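Local atomic coordinates of beta-agarase (Persicobacter, PDB entry 6AII), a protein that probably hydrolyses the beta-1,4 linkages of agarose as a GH16 family glycoside hydrolase, releasing neoagarobiose. Residues D142-D147 / G275-M280; L175-F180 / N263-Y268; G60-R65 / I286-W291; E121-I126 / G214-I219. All coordinates share one frame; numbering follows the deposited sequence. Where two conformers were deposited one is given.

Interaction 1 (D142-D147 / G275-M280); sequences DYEEID and GLTKPM
The side chain of Glu-144 crosses that of Lys-278 at about a right angle, where strand 144-151 of the GH16 beta-jelly roll meets the loop leading into strand 280-287. Glu-144 directly precedes a Glu-Ile-Asp sequence consistent with the start of the GH16 catalytic signature; its CB and that of Ile-146 point toward the loop, whereas that of Glu-145 points away. With CG anti to the carbonyl carbon (chi1 -64°) and the chain extended beyond it, Glu-144 presents OE1, which two successive backbone amides reach from opposite faces of the carboxylate plane. Thr-277 N donates to Glu-144 OE1 over 2.9 Å on the syn side, and Lys-278 N does so over 3.0 Å from above the plane, in a straighter bond (167°). Two waters each donate to Glu-144 OE2 at 2.6 Å; one also donates to Gly-275 O and accepts from Thr-277 OG1, the other accepts from Lys-278 NZ. Two amides on OE1 and two waters on OE2 probably fix the rotation of the carboxylate and steady its charge. Lys-278 NZ stays 4.1 Å from Glu-144 OE2, its salt bridge being with Asp-141, while its CG and CD methylenes lie against the carboxylate. Next to these polar groups, Met-280 crosses Ile-146 at about a right angle, Met-280 CE lying 3.8 Å from Ile-146 CD1 and 3.6 Å from Glu-144 O.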
loop_
_atom_site.group_PDB
_atom_site.type_symbol
_atom_site.label_atom_id
_atom_site.label_comp_id
_atom_site.label_asym_id
_atom_site.label_seq_id
_atom_site.Cartn_x
_atom_site.Cartn_y
_atom_site.Cartn_z
ATOM N N ASP A 142 -6.994 -7.836 -12.454
ATOM C CA ASP A 142 -5.763 -7.065 -12.537
ATOM C C ASP A 142 -5.877 -5.818 -13.414
ATOM O O ASP A 142 -4.852 -5.201 -13.725
ATOM C CB ASP A 142 -4.553 -7.885 -12.971
ATOM C CG ASP A 142 -4.141 -8.943 -11.978
ATOM O OD1 ASP A 142 -4.317 -8.734 -10.742
ATOM O OD2 ASP A 142 -3.654 -9.987 -12.447
ATOM N N TYR A 143 -7.063 -5.371 -13.756
ATOM C CA TYR A 143 -7.228 -4.244 -14.638
ATOM C C TYR A 143 -7.335 -2.913 -13.874
ATOM O O TYR A 143 -7.130 -1.829 -14.477
ATOM C CB TYR A 143 -8.464 -4.393 -15.524
ATOM C CG TYR A 143 -8.140 -5.042 -16.853
ATOM C CD1 TYR A 143 -8.017 -6.417 -16.973
ATOM C CD2 TYR A 143 -7.828 -4.255 -17.949
ATOM C CE1 TYR A 143 -7.668 -6.998 -18.184
ATOM C CE2 TYR A 143 -7.467 -4.814 -19.157
ATOM C CZ TYR A 143 -7.390 -6.188 -19.271
ATOM O OH TYR A 143 -7.016 -6.698 -20.483
ATOM N N GLU A 144 -7.758 -2.947 -12.596
ATOM C CA GLU A 144 -8.036 -1.699 -11.878
ATOM C C GLU A 144 -7.434 -1.807 -10.474
ATOM O O GLU A 144 -7.615 -2.791 -9.797
ATOM C CB GLU A 144 -9.528 -1.399 -11.766
ATOM C CG GLU A 144 -10.177 -1.157 -13.125
ATOM C CD GLU A 144 -11.672 -0.958 -13.142
ATOM O OE1 GLU A 144 -12.263 -0.698 -12.062
ATOM O OE2 GLU A 144 -12.248 -1.040 -14.285
ATOM N N GLU A 145 -6.679 -0.804 -10.079
ATOM C CA GLU A 145 -5.868 -0.850 -8.832
ATOM C C GLU A 145 -5.921 0.525 -8.144
ATOM O O GLU A 145 -5.848 1.554 -8.805
ATOM C CB GLU A 145 -4.444 -1.220 -9.237
ATOM C CG GLU A 145 -3.376 -1.027 -8.146
ATOM C CD GLU A 145 -1.965 -1.363 -8.556
ATOM O OE1 GLU A 145 -1.862 -2.200 -9.472
ATOM O OE2 GLU A 145 -0.975 -0.818 -7.926
ATOM N N ILE A 146 -5.914 0.527 -6.806
ATOM C CA ILE A 146 -5.753 1.754 -6.047
ATOM C C ILE A 146 -4.587 1.585 -5.074
ATOM O O ILE A 146 -4.556 0.634 -4.350
ATOM C CB ILE A 146 -7.074 2.079 -5.309
ATOM C CG1 ILE A 146 -8.184 2.389 -6.307
ATOM C CG2 ILE A 146 -6.857 3.231 -4.306
ATOM C CD1 ILE A 146 -9.583 2.376 -5.690
ATOM N N ASP A 147 -3.666 2.530 -5.064
ATOM C CA ASP A 147 -2.486 2.448 -4.183
ATOM C C ASP A 147 -2.674 3.435 -3.014
ATOM O O ASP A 147 -2.557 4.689 -3.233
ATOM C CB ASP A 147 -1.226 2.826 -4.939
ATOM C CG ASP A 147 -1.079 1.939 -6.163
ATOM O OD1 ASP A 147 -1.181 0.707 -6.005
ATOM O OD2 ASP A 147 -1.024 2.524 -7.268
ATOM N N GLY A 275 -15.010 4.404 -15.403
ATOM C CA GLY A 275 -14.139 4.775 -14.264
ATOM C C GLY A 275 -13.783 3.553 -13.426
ATOM O O GLY A 275 -13.780 2.430 -13.901
ATOM N N LEU A 276 -13.401 3.782 -12.163
ATOM C CA LEU A 276 -12.941 2.688 -11.297
ATOM C C LEU A 276 -14.159 2.013 -10.660
ATOM O O LEU A 276 -14.740 2.606 -9.759
ATOM C CB LEU A 276 -12.070 3.283 -10.186
ATOM C CG LEU A 276 -10.685 3.739 -10.615
ATOM C CD1 LEU A 276 -9.984 4.487 -9.470
ATOM C CD2 LEU A 276 -9.871 2.569 -11.035
ATOM N N THR A 277 -14.510 0.802 -11.070
ATOM C CA THR A 277 -15.720 0.167 -10.570
ATOM C C THR A 277 -15.498 -1.228 -10.044
ATOM O O THR A 277 -16.404 -1.759 -9.388
ATOM C CB THR A 277 -16.817 0.051 -11.652
ATOM O OG1 THR A 277 -16.393 -0.812 -12.697
ATOM C CG2 THR A 277 -17.194 1.386 -12.237
ATOM N N LYS A 278 -14.420 -1.918 -10.411
ATOM C CA LYS A 278 -14.379 -3.346 -10.188
ATOM C C LYS A 278 -14.060 -3.657 -8.720
ATOM O O LYS A 278 -13.156 -3.009 -8.143
ATOM C CB LYS A 278 -13.332 -3.976 -11.082
ATOM C CG LYS A 278 -13.711 -3.928 -12.555
ATOM C CD LYS A 278 -12.673 -4.490 -13.487
ATOM C CE LYS A 278 -13.260 -4.519 -14.889
ATOM N NZ LYS A 278 -12.194 -4.862 -15.837
ATOM N N PRO A 279 -14.698 -4.630 -8.122
ATOM C CA PRO A 279 -14.384 -4.979 -6.702
ATOM C C PRO A 279 -12.906 -5.312 -6.559
ATOM O O PRO A 279 -12.344 -5.953 -7.431
ATOM C CB PRO A 279 -15.242 -6.201 -6.381
ATOM C CG PRO A 279 -16.471 -5.938 -7.251
ATOM C CD PRO A 279 -15.883 -5.423 -8.550
ATOM N N MET A 280 -12.332 -4.902 -5.414
ATOM C CA MET A 280 -10.923 -5.081 -5.202
ATOM C C MET A 280 -10.623 -5.821 -3.901
ATOM O O MET A 280 -11.289 -5.606 -2.861
ATOM C CB MET A 280 -10.213 -3.738 -5.182
ATOM C CG MET A 280 -10.381 -2.973 -6.451
ATOM S SD MET A 280 -9.355 -1.455 -6.429
ATOM C CE MET A 280 -9.939 -0.707 -7.941
HETATM O O HOH W 1 -14.594 -0.018 -14.569
HETATM O O HOH W 2 -11.182 -2.174 -16.388
#

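Interaction 2 (L175-F180 / N263-Y268)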
loop_
_atom_site.group_PDB
_atom_site.type_symbol
_atom_site.label_atom_id
_atom_site.label_comp_id
_atom_site.label_asym_id
_atom_site.label_seq_id
_atom_site.Cartn_x
_atom_site.Cartn_y
_atom_site.Cartn_z
ATOM N N LEU A 175 0.781 8.115 -3.559
ATOM C CA LEU A 175 -0.679 8.096 -3.506
ATOM C C LEU A 175 -1.128 8.041 -4.975
ATOM O O LEU A 175 -0.953 9.032 -5.690
ATOM C CB LEU A 175 -1.220 9.365 -2.825
ATOM C CG LEU A 175 -0.643 9.653 -1.454
ATOM C CD1 LEU A 175 -1.164 11.021 -0.979
ATOM C CD2 LEU A 175 -1.002 8.522 -0.455
ATOM N N SER A 176 -1.654 6.907 -5.371
ATOM C CA SER A 176 -1.876 6.716 -6.800
ATOM C C SER A 176 -2.908 5.625 -7.046
ATOM O O SER A 176 -3.568 5.116 -6.121
ATOM C CB SER A 176 -0.530 6.369 -7.477
ATOM O OG SER A 176 -0.666 6.598 -8.872
ATOM N N HIS A 177 -3.095 5.302 -8.309
ATOM C CA HIS A 177 -3.965 4.198 -8.755
ATOM C C HIS A 177 -3.554 3.870 -10.192
ATOM O O HIS A 177 -2.862 4.684 -10.814
ATOM C CB HIS A 177 -5.421 4.631 -8.657
ATOM C CG HIS A 177 -5.848 5.572 -9.742
ATOM N ND1 HIS A 177 -5.631 6.927 -9.690
ATOM C CD2 HIS A 177 -6.380 5.307 -10.984
ATOM C CE1 HIS A 177 -6.092 7.504 -10.787
ATOM N NE2 HIS A 177 -6.530 6.495 -11.646
ATOM N N HIS A 178 -4.018 2.726 -10.717
ATOM C CA HIS A 178 -3.667 2.334 -12.114
ATOM C C HIS A 178 -4.933 1.805 -12.787
ATOM O O HIS A 178 -5.718 1.124 -12.112
ATOM C CB HIS A 178 -2.612 1.236 -12.164
ATOM C CG HIS A 178 -1.282 1.595 -11.590
ATOM N ND1 HIS A 178 -0.204 1.768 -12.401
ATOM C CD2 HIS A 178 -0.866 1.772 -10.305
ATOM C CE1 HIS A 178 0.862 2.045 -11.656
ATOM N NE2 HIS A 178 0.478 2.067 -10.346
ATOM N N VAL A 179 -5.059 2.148 -14.060
ATOM C CA VAL A 179 -5.952 1.372 -14.913
ATOM C C VAL A 179 -5.135 0.888 -16.112
ATOM O O VAL A 179 -4.379 1.627 -16.749
ATOM C CB VAL A 179 -7.209 2.151 -15.334
ATOM C CG1 VAL A 179 -8.139 2.384 -14.160
ATOM C CG2 VAL A 179 -6.898 3.475 -16.014
ATOM N N PHE A 180 -5.313 -0.401 -16.373
ATOM C CA PHE A 180 -4.588 -1.094 -17.366
ATOM C C PHE A 180 -5.466 -1.316 -18.607
ATOM O O PHE A 180 -6.671 -1.142 -18.564
ATOM C CB PHE A 180 -4.109 -2.441 -16.832
ATOM C CG PHE A 180 -3.147 -2.313 -15.661
ATOM C CD1 PHE A 180 -1.800 -2.108 -15.873
ATOM C CD2 PHE A 180 -3.617 -2.361 -14.348
ATOM C CE1 PHE A 180 -0.916 -1.979 -14.816
ATOM C CE2 PHE A 180 -2.726 -2.233 -13.290
ATOM C CZ PHE A 180 -1.384 -2.006 -13.531
ATOM N N ASN A 263 -9.812 13.329 -18.066
ATOM C CA ASN A 263 -10.238 12.680 -16.820
ATOM C C ASN A 263 -8.973 12.160 -16.117
ATOM O O ASN A 263 -8.211 11.404 -16.724
ATOM C CB ASN A 263 -11.235 11.571 -17.118
ATOM C CG ASN A 263 -11.751 10.889 -15.866
ATOM O OD1 ASN A 263 -11.006 10.132 -15.246
ATOM N ND2 ASN A 263 -13.013 11.143 -15.507
ATOM N N VAL A 264 -8.753 12.527 -14.850
ATOM C CA VAL A 264 -7.454 12.142 -14.215
ATOM C C VAL A 264 -7.507 10.751 -13.608
ATOM O O VAL A 264 -6.408 10.240 -13.319
ATOM C CB VAL A 264 -7.022 13.176 -13.169
ATOM C CG1 VAL A 264 -6.819 14.531 -13.778
ATOM C CG2 VAL A 264 -7.959 13.218 -11.967
ATOM N N LEU A 265 -8.686 10.109 -13.512
ATOM C CA LEU A 265 -8.762 8.706 -13.087
ATOM C C LEU A 265 -8.529 7.732 -14.235
ATOM O O LEU A 265 -7.934 6.704 -14.020
ATOM C CB LEU A 265 -10.065 8.399 -12.389
ATOM C CG LEU A 265 -10.085 9.227 -11.109
ATOM C CD1 LEU A 265 -10.959 10.460 -11.228
ATOM C CD2 LEU A 265 -10.282 8.423 -9.876
ATOM N N ASP A 266 -8.953 8.138 -15.433
ATOM C CA ASP A 266 -8.872 7.234 -16.624
ATOM C C ASP A 266 -8.594 8.067 -17.869
ATOM O O ASP A 266 -9.479 8.345 -18.672
ATOM C CB ASP A 266 -10.141 6.393 -16.739
ATOM C CG ASP A 266 -10.117 5.428 -17.925
ATOM O OD1 ASP A 266 -8.994 5.098 -18.395
ATOM O OD2 ASP A 266 -11.212 4.982 -18.323
ATOM N N LYS A 267 -7.366 8.482 -18.005
ATOM C CA LYS A 267 -7.002 9.524 -18.941
ATOM C C LYS A 267 -7.281 9.096 -20.389
ATOM O O LYS A 267 -7.708 9.940 -21.179
ATOM C CB LYS A 267 -5.521 9.844 -18.779
ATOM C CG LYS A 267 -4.992 10.880 -19.748
ATOM C CD LYS A 267 -3.580 11.331 -19.425
ATOM C CE LYS A 267 -3.106 12.417 -20.374
ATOM N NZ LYS A 267 -1.763 12.946 -20.002
ATOM N N TYR A 268 -6.992 7.863 -20.685
ATOM C CA TYR A 268 -7.031 7.361 -22.094
ATOM C C TYR A 268 -8.279 6.495 -22.285
ATOM O O TYR A 268 -8.349 5.766 -23.277
ATOM C CB TYR A 268 -5.750 6.595 -22.399
ATOM C CG TYR A 268 -4.532 7.449 -22.293
ATOM C CD1 TYR A 268 -4.243 8.418 -23.232
ATOM C CD2 TYR A 268 -3.691 7.333 -21.186
ATOM C CE1 TYR A 268 -3.149 9.245 -23.090
ATOM C CE2 TYR A 268 -2.586 8.144 -21.043
ATOM C CZ TYR A 268 -2.288 9.086 -22.011
ATOM O OH TYR A 268 -1.181 9.860 -21.872
#
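His-177 NE2 donates a 2.8 Å hydrogen bond to Leu-265 O, joining strand 173-181, in the mixed sheet of the GH16 jelly roll, to the irregular loop between strands 255-259 and 280-287. The bond is nearly straight (165°), and the carbonyl oxygen lies at the ring edge, close to the imidazole plane, receiving the N-H on a lone pair. Chi1 of 75° places the ring between the backbone N and carbonyl carbon of His-177 and directs NE2 at the loop; His-177 CE1 then comes 3.7 Å from Val-264 O, also at the edge. The loop is braced from within by an Asx motif: Asn-263 OD1 accepts from Asp-266 N at 2.9 Å and, weakly, from Leu-265 N. Asp-266 itself is held by Thr-271 through OD2 and by Tyr-270 N through OD1. The geometry implies that NE2 of His-177 carries a hydrogen, and that a single directional bond supplies the polar link in an otherwise van der Waals contact.

Interaction 3 (G60-R65 / I286-W291)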
loop_
_atom_site.group_PDB
_atom_site.type_symbol
_atom_site.label_atom_id
_atom_site.label_comp_id
_atom_site.label_asym_id
_atom_site.label_seq_id
_atom_site.Cartn_x
_atom_site.Cartn_y
_atom_site.Cartn_z
ATOM N N GLY A 60 11.973 -8.911 -8.194
ATOM C CA GLY A 60 13.302 -8.684 -7.718
ATOM C C GLY A 60 13.797 -9.912 -6.942
ATOM O O GLY A 60 13.406 -11.039 -7.213
ATOM N N PRO A 61 14.654 -9.658 -5.983
ATOM C CA PRO A 61 15.199 -10.714 -5.118
ATOM C C PRO A 61 14.302 -11.040 -3.915
ATOM O O PRO A 61 14.736 -11.747 -3.019
ATOM C CB PRO A 61 16.560 -10.191 -4.681
ATOM C CG PRO A 61 16.327 -8.691 -4.581
ATOM C CD PRO A 61 15.391 -8.412 -5.726
ATOM N N THR A 62 13.087 -10.521 -3.967
ATOM C CA THR A 62 12.059 -10.899 -3.003
ATOM C C THR A 62 11.752 -12.411 -3.089
ATOM O O THR A 62 11.561 -12.957 -4.194
ATOM C CB THR A 62 10.761 -10.136 -3.268
ATOM O OG1 THR A 62 11.018 -8.725 -3.416
ATOM C CG2 THR A 62 9.697 -10.458 -2.231
ATOM N N GLN A 63 11.608 -13.061 -1.914
ATOM C CA GLN A 63 11.072 -14.392 -1.806
ATOM C C GLN A 63 9.967 -14.415 -0.750
ATOM O O GLN A 63 10.243 -14.558 0.431
ATOM C CB GLN A 63 12.136 -15.421 -1.383
ATOM C CG GLN A 63 13.087 -15.771 -2.528
ATOM C CD GLN A 63 14.118 -16.812 -2.181
ATOM O OE1 GLN A 63 14.559 -16.959 -1.044
ATOM N NE2 GLN A 63 14.514 -17.569 -3.216
ATOM N N TRP A 64 8.747 -14.201 -1.209
ATOM C CA TRP A 64 7.581 -14.252 -0.297
ATOM C C TRP A 64 7.486 -15.661 0.248
ATOM O O TRP A 64 7.646 -16.625 -0.547
ATOM C CB TRP A 64 6.297 -13.861 -0.981
ATOM C CG TRP A 64 6.183 -12.406 -1.286
ATOM C CD1 TRP A 64 6.653 -11.356 -0.546
ATOM C CD2 TRP A 64 5.573 -11.847 -2.443
ATOM N NE1 TRP A 64 6.343 -10.185 -1.165
ATOM C CE2 TRP A 64 5.696 -10.447 -2.331
ATOM C CE3 TRP A 64 4.896 -12.376 -3.541
ATOM C CZ2 TRP A 64 5.177 -9.572 -3.269
ATOM C CZ3 TRP A 64 4.415 -11.499 -4.488
ATOM C CH2 TRP A 64 4.534 -10.125 -4.353
ATOM N N ARG A 65 7.276 -15.769 1.558
ATOM C CA ARG A 65 7.171 -17.061 2.204
ATOM C C ARG A 65 5.987 -16.973 3.144
ATOM O O ARG A 65 5.859 -15.994 3.857
ATOM C CB ARG A 65 8.442 -17.388 2.973
ATOM C CG ARG A 65 9.660 -17.683 2.100
ATOM C CD ARG A 65 9.453 -18.928 1.271
ATOM N NE ARG A 65 10.616 -19.246 0.428
ATOM C CZ ARG A 65 10.735 -18.955 -0.869
ATOM N NH1 ARG A 65 9.827 -18.218 -1.516
ATOM N NH2 ARG A 65 11.803 -19.450 -1.527
ATOM N N ILE A 286 5.501 -6.436 1.734
ATOM C CA ILE A 286 6.803 -5.827 1.616
ATOM C C ILE A 286 7.521 -6.477 0.424
ATOM O O ILE A 286 7.175 -7.590 0.029
ATOM C CB ILE A 286 7.654 -5.943 2.889
ATOM C CG1 ILE A 286 8.028 -7.392 3.219
ATOM C CG2 ILE A 286 6.922 -5.221 4.051
ATOM C CD1 ILE A 286 8.850 -7.601 4.500
ATOM N N GLU A 287 8.377 -5.720 -0.223
ATOM C CA GLU A 287 9.102 -6.268 -1.351
ATOM C C GLU A 287 10.390 -5.498 -1.575
ATOM O O GLU A 287 10.543 -4.348 -1.189
ATOM C CB GLU A 287 8.226 -6.238 -2.592
ATOM C CG GLU A 287 7.667 -4.967 -2.989
ATOM C CD GLU A 287 6.588 -5.042 -4.120
ATOM O OE1 GLU A 287 5.723 -5.934 -4.199
ATOM O OE2 GLU A 287 6.741 -4.222 -5.018
ATOM N N ALA A 288 11.268 -6.169 -2.306
ATOM C CA ALA A 288 12.539 -5.587 -2.794
ATOM C C ALA A 288 12.415 -5.566 -4.303
ATOM O O ALA A 288 12.601 -6.631 -4.911
ATOM C CB ALA A 288 13.711 -6.357 -2.316
ATOM N N GLN A 289 12.069 -4.451 -4.897
ATOM C CA GLN A 289 11.853 -4.414 -6.334
ATOM C C GLN A 289 13.218 -4.388 -7.047
ATOM O O GLN A 289 14.224 -3.916 -6.502
ATOM C CB GLN A 289 11.025 -3.183 -6.723
ATOM C CG GLN A 289 9.687 -3.185 -5.982
ATOM C CD GLN A 289 9.185 -1.817 -5.555
ATOM O OE1 GLN A 289 9.809 -0.783 -5.799
ATOM N NE2 GLN A 289 8.062 -1.825 -4.873
ATOM N N ASP A 290 13.212 -4.871 -8.295
ATOM C CA ASP A 290 14.422 -4.963 -9.101
ATOM C C ASP A 290 15.208 -3.648 -9.147
ATOM O O ASP A 290 16.383 -3.673 -8.844
ATOM C CB ASP A 290 14.080 -5.364 -10.555
ATOM C CG ASP A 290 13.053 -4.568 -11.357
ATOM O OD1 ASP A 290 12.465 -3.580 -10.894
ATOM O OD2 ASP A 290 12.682 -5.062 -12.401
ATOM N N TRP A 291 14.491 -2.550 -9.421
ATOM C CA TRP A 291 15.134 -1.187 -9.645
ATOM C C TRP A 291 15.836 -0.739 -8.338
ATOM O O TRP A 291 17.027 -0.382 -8.325
ATOM C CB TRP A 291 14.096 -0.156 -10.166
ATOM C CG TRP A 291 12.796 0.030 -9.416
ATOM C CD1 TRP A 291 11.658 -0.738 -9.512
ATOM C CD2 TRP A 291 12.434 1.123 -8.554
ATOM N NE1 TRP A 291 10.648 -0.238 -8.727
ATOM C CE2 TRP A 291 11.098 0.908 -8.120
ATOM C CE3 TRP A 291 13.111 2.256 -8.078
ATOM C CZ2 TRP A 291 10.449 1.780 -7.233
ATOM C CZ3 TRP A 291 12.470 3.096 -7.181
ATOM C CH2 TRP A 291 11.148 2.874 -6.783
#
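Trp-64 lies alongside Glu-287, pointing the same way, with its CZ2 edge 3.8 Å from Glu-287 OE1 and the indole and carboxylate planes 36° apart. From the same edge, Trp-64 NE1 donates to Ile-286 O at 3.0 Å; the bond is almost straight (172°), lies in the indole plane and runs nearly along the C=O axis. Thr-62 CG2 rests on one face of this indole, offset toward the rim, and Trp-52 and Trp-56 also meet the ring. An alanine in place of Trp-64 would probably leave Ile-286 O without this N-H and open a gap between the Thr-62 methyl and the two neighbouring tryptophans. Thr-62 makes the second polar link: Thr-62 OG1, anti to the carbonyl carbon, accepts from Ala-288 N at 2.8 Å and is also hydrogen-bonded to Pro-59 O. Beyond it, Pro-61 CG touches Ala-288 CB at 4.2 Å. Gly-60 CA makes a C-H...O contact of 3.5 Å with Ala-288 O, at a place where any CB would clash with that same oxygen. The contact joins two strands that both pair with strand 97-110 of the mixed sheet: strand 62-64 runs parallel to it and strand 280-287 antiparallel, while Phe-89 of strand 86-90 touches both Pro-61 and Asp-290, the latter in the first turn of helix 290-294.

Interaction 4 (E121-I126 / G214-I219)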
loop_
_atom_site.group_PDB
_atom_site.type_symbol
_atom_site.label_atom_id
_atom_site.label_comp_id
_atom_site.label_asym_id
_atom_site.label_seq_id
_atom_site.Cartn_x
_atom_site.Cartn_y
_atom_site.Cartn_z
ATOM N N GLU A 121 -8.783 1.966 5.502
ATOM C CA GLU A 121 -7.673 2.624 6.236
ATOM C C GLU A 121 -6.916 1.580 7.026
ATOM O O GLU A 121 -7.504 0.675 7.645
ATOM C CB GLU A 121 -8.221 3.691 7.155
ATOM C CG GLU A 121 -7.202 4.621 7.792
ATOM C CD GLU A 121 -7.906 5.669 8.649
ATOM O OE1 GLU A 121 -8.795 5.250 9.463
ATOM O OE2 GLU A 121 -7.507 6.862 8.593
ATOM N N ALA A 122 -5.573 1.743 7.071
ATOM C CA ALA A 122 -4.766 0.883 7.890
ATOM C C ALA A 122 -3.897 1.747 8.802
ATOM O O ALA A 122 -3.440 2.840 8.404
ATOM C CB ALA A 122 -3.904 0.018 6.994
ATOM N N ARG A 123 -3.571 1.217 9.987
ATOM C CA ARG A 123 -2.624 1.798 10.885
ATOM C C ARG A 123 -1.404 0.908 10.873
ATOM O O ARG A 123 -1.495 -0.256 11.313
ATOM C CB ARG A 123 -3.199 1.936 12.304
ATOM C CG ARG A 123 -2.306 2.693 13.268
ATOM C CD ARG A 123 -2.963 3.114 14.560
ATOM N NE ARG A 123 -2.097 4.010 15.325
ATOM C CZ ARG A 123 -1.409 3.694 16.424
ATOM N NH1 ARG A 123 -0.718 4.655 17.055
ATOM N NH2 ARG A 123 -1.394 2.469 16.921
ATOM N N VAL A 124 -0.330 1.469 10.349
ATOM C CA VAL A 124 0.841 0.662 10.071
ATOM C C VAL A 124 2.043 1.290 10.759
ATOM O O VAL A 124 2.110 2.510 10.869
ATOM C CB VAL A 124 1.079 0.542 8.562
ATOM C CG1 VAL A 124 -0.070 -0.205 7.882
ATOM C CG2 VAL A 124 1.341 1.861 7.912
ATOM N N LYS A 125 3.021 0.444 11.068
ATOM C CA LYS A 125 4.332 0.942 11.419
ATOM C C LYS A 125 5.306 0.460 10.333
ATOM O O LYS A 125 5.638 -0.724 10.283
ATOM C CB LYS A 125 4.772 0.418 12.783
ATOM C CG LYS A 125 5.734 1.303 13.548
ATOM C CD LYS A 125 7.064 1.351 12.982
ATOM C CE LYS A 125 7.812 0.047 13.000
ATOM N NZ LYS A 125 9.149 0.286 12.370
ATOM N N ILE A 126 5.599 1.379 9.458
ATOM C CA ILE A 126 6.523 1.110 8.325
ATOM C C ILE A 126 7.875 0.641 8.890
ATOM O O ILE A 126 8.364 1.178 9.875
ATOM C CB ILE A 126 6.580 2.358 7.462
ATOM C CG1 ILE A 126 5.271 2.422 6.644
ATOM C CG2 ILE A 126 7.824 2.318 6.529
ATOM C CD1 ILE A 126 4.943 3.696 6.003
ATOM N N GLY A 214 9.325 5.634 12.134
ATOM C CA GLY A 214 9.609 5.600 13.590
ATOM C C GLY A 214 8.403 5.529 14.505
ATOM O O GLY A 214 8.569 5.625 15.722
ATOM N N GLU A 215 7.201 5.452 13.942
ATOM C CA GLU A 215 5.964 5.516 14.690
ATOM C C GLU A 215 4.869 4.921 13.820
ATOM O O GLU A 215 5.082 4.746 12.598
ATOM C CB GLU A 215 5.625 6.956 15.011
ATOM C CG GLU A 215 5.398 7.841 13.818
ATOM C CD GLU A 215 5.133 9.288 14.229
ATOM O OE1 GLU A 215 4.006 9.576 14.614
ATOM O OE2 GLU A 215 6.057 10.092 14.138
ATOM N N TYR A 216 3.682 4.707 14.373
ATOM C CA TYR A 216 2.560 4.295 13.548
ATOM C C TYR A 216 2.020 5.465 12.730
ATOM O O TYR A 216 2.030 6.624 13.191
ATOM C CB TYR A 216 1.435 3.717 14.419
ATOM C CG TYR A 216 1.742 2.306 14.870
ATOM C CD1 TYR A 216 2.448 2.031 16.020
ATOM C CD2 TYR A 216 1.368 1.220 14.101
ATOM C CE1 TYR A 216 2.715 0.717 16.413
ATOM C CE2 TYR A 216 1.664 -0.094 14.462
ATOM C CZ TYR A 216 2.350 -0.351 15.620
ATOM O OH TYR A 216 2.623 -1.677 15.922
ATOM N N SER A 217 1.588 5.171 11.519
ATOM C CA SER A 217 0.896 6.078 10.627
ATOM C C SER A 217 -0.463 5.462 10.300
ATOM O O SER A 217 -0.544 4.241 10.125
ATOM C CB SER A 217 1.675 6.253 9.347
ATOM O OG SER A 217 2.985 6.676 9.599
ATOM N N THR A 218 -1.462 6.267 10.058
ATOM C CA THR A 218 -2.686 5.823 9.422
ATOM C C THR A 218 -2.751 6.319 7.986
ATOM O O THR A 218 -2.378 7.449 7.684
ATOM C CB THR A 218 -3.979 6.194 10.166
ATOM O OG1 THR A 218 -4.150 7.614 10.212
ATOM C CG2 THR A 218 -3.968 5.606 11.546
ATOM N N ILE A 219 -3.053 5.453 7.043
ATOM C CA ILE A 219 -3.219 5.837 5.650
ATOM C C ILE A 219 -4.508 5.198 5.150
ATOM O O ILE A 219 -4.744 4.004 5.343
ATOM C CB ILE A 219 -2.004 5.423 4.773
ATOM C CG1 ILE A 219 -0.716 5.754 5.492
ATOM C CG2 ILE A 219 -2.086 6.134 3.448
ATOM C CD1 ILE A 219 0.445 4.919 5.153
HETATM O O HOH W 3 -5.606 8.458 7.807
HETATM O O HOH W 4 4.561 4.347 9.907
#
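Two neighbouring antiparallel strands of the jelly roll, 118-125 and 217-225, meet here through Ala-122, Val-124, Ser-217 and Ile-219. Ala-122 with Ile-219 and Val-124 with Ser-217 form hydrogen-bonded pairs, the latter with both N...O distances, Val-124 N to Ser-217 O and Ser-217 N to Val-124 O, at 2.8 Å; Arg-123 and Thr-218 between them are a non-hydrogen-bonded pair. On the face bearing Arg-123 the side chains stack in layers. The Tyr-216 ring has Lys-125 CB over one face, 3.7 Å from its centroid in a CH-pi contact, and Arg-123 NH2 over the opposite face, offset toward the rim. The guanidinium is tilted only 16° from the ring and centres on Tyr-216 CB, 3.5 Å from Arg-123 CZ. Its NH2 also forms a salt bridge with Asp-316. An alanine at Arg-123 would probably deprive Asp-316, a calcium ligand, of this salt-bridge partner and uncover one face of Tyr-216. Glu-121 OE2 reaches Thr-218 OG1 through a water, while its OE1 pairs with Arg-319. Val-124 CG2 packs 4.2 Å from Ile-219 CD1. The largely apolar face of Ala-122, Val-124 and Ile-219 (with Ser-217), set against the polar face of Arg-123 and Thr-218, is characteristic of a beta-sandwich strand pair.

Overall arrangement
Interactions 1 and 2 are direct neighbours, their centres 10 Å apart: strands 144-151 and 173-181 pair in one sheet, with Asp-147 N 2.8 Å from Ser-176 O, and one long loop before strand 280-287 supplies both opposing segments. Interaction 3 reaches the same sheet from 23 Å away from interaction 1, centre to centre, at the far end of strand 280-287. Interaction 4 belongs to the other sheet, on the opposite side of the chain's centre from interactions 1 and 2, and the Arg-123 side chain lies about 7 Å from the calcium ion. Since residues 142-147 probably include the start of the GH16 signature, interactions 1 and 2 probably lie close to the active-site cleft.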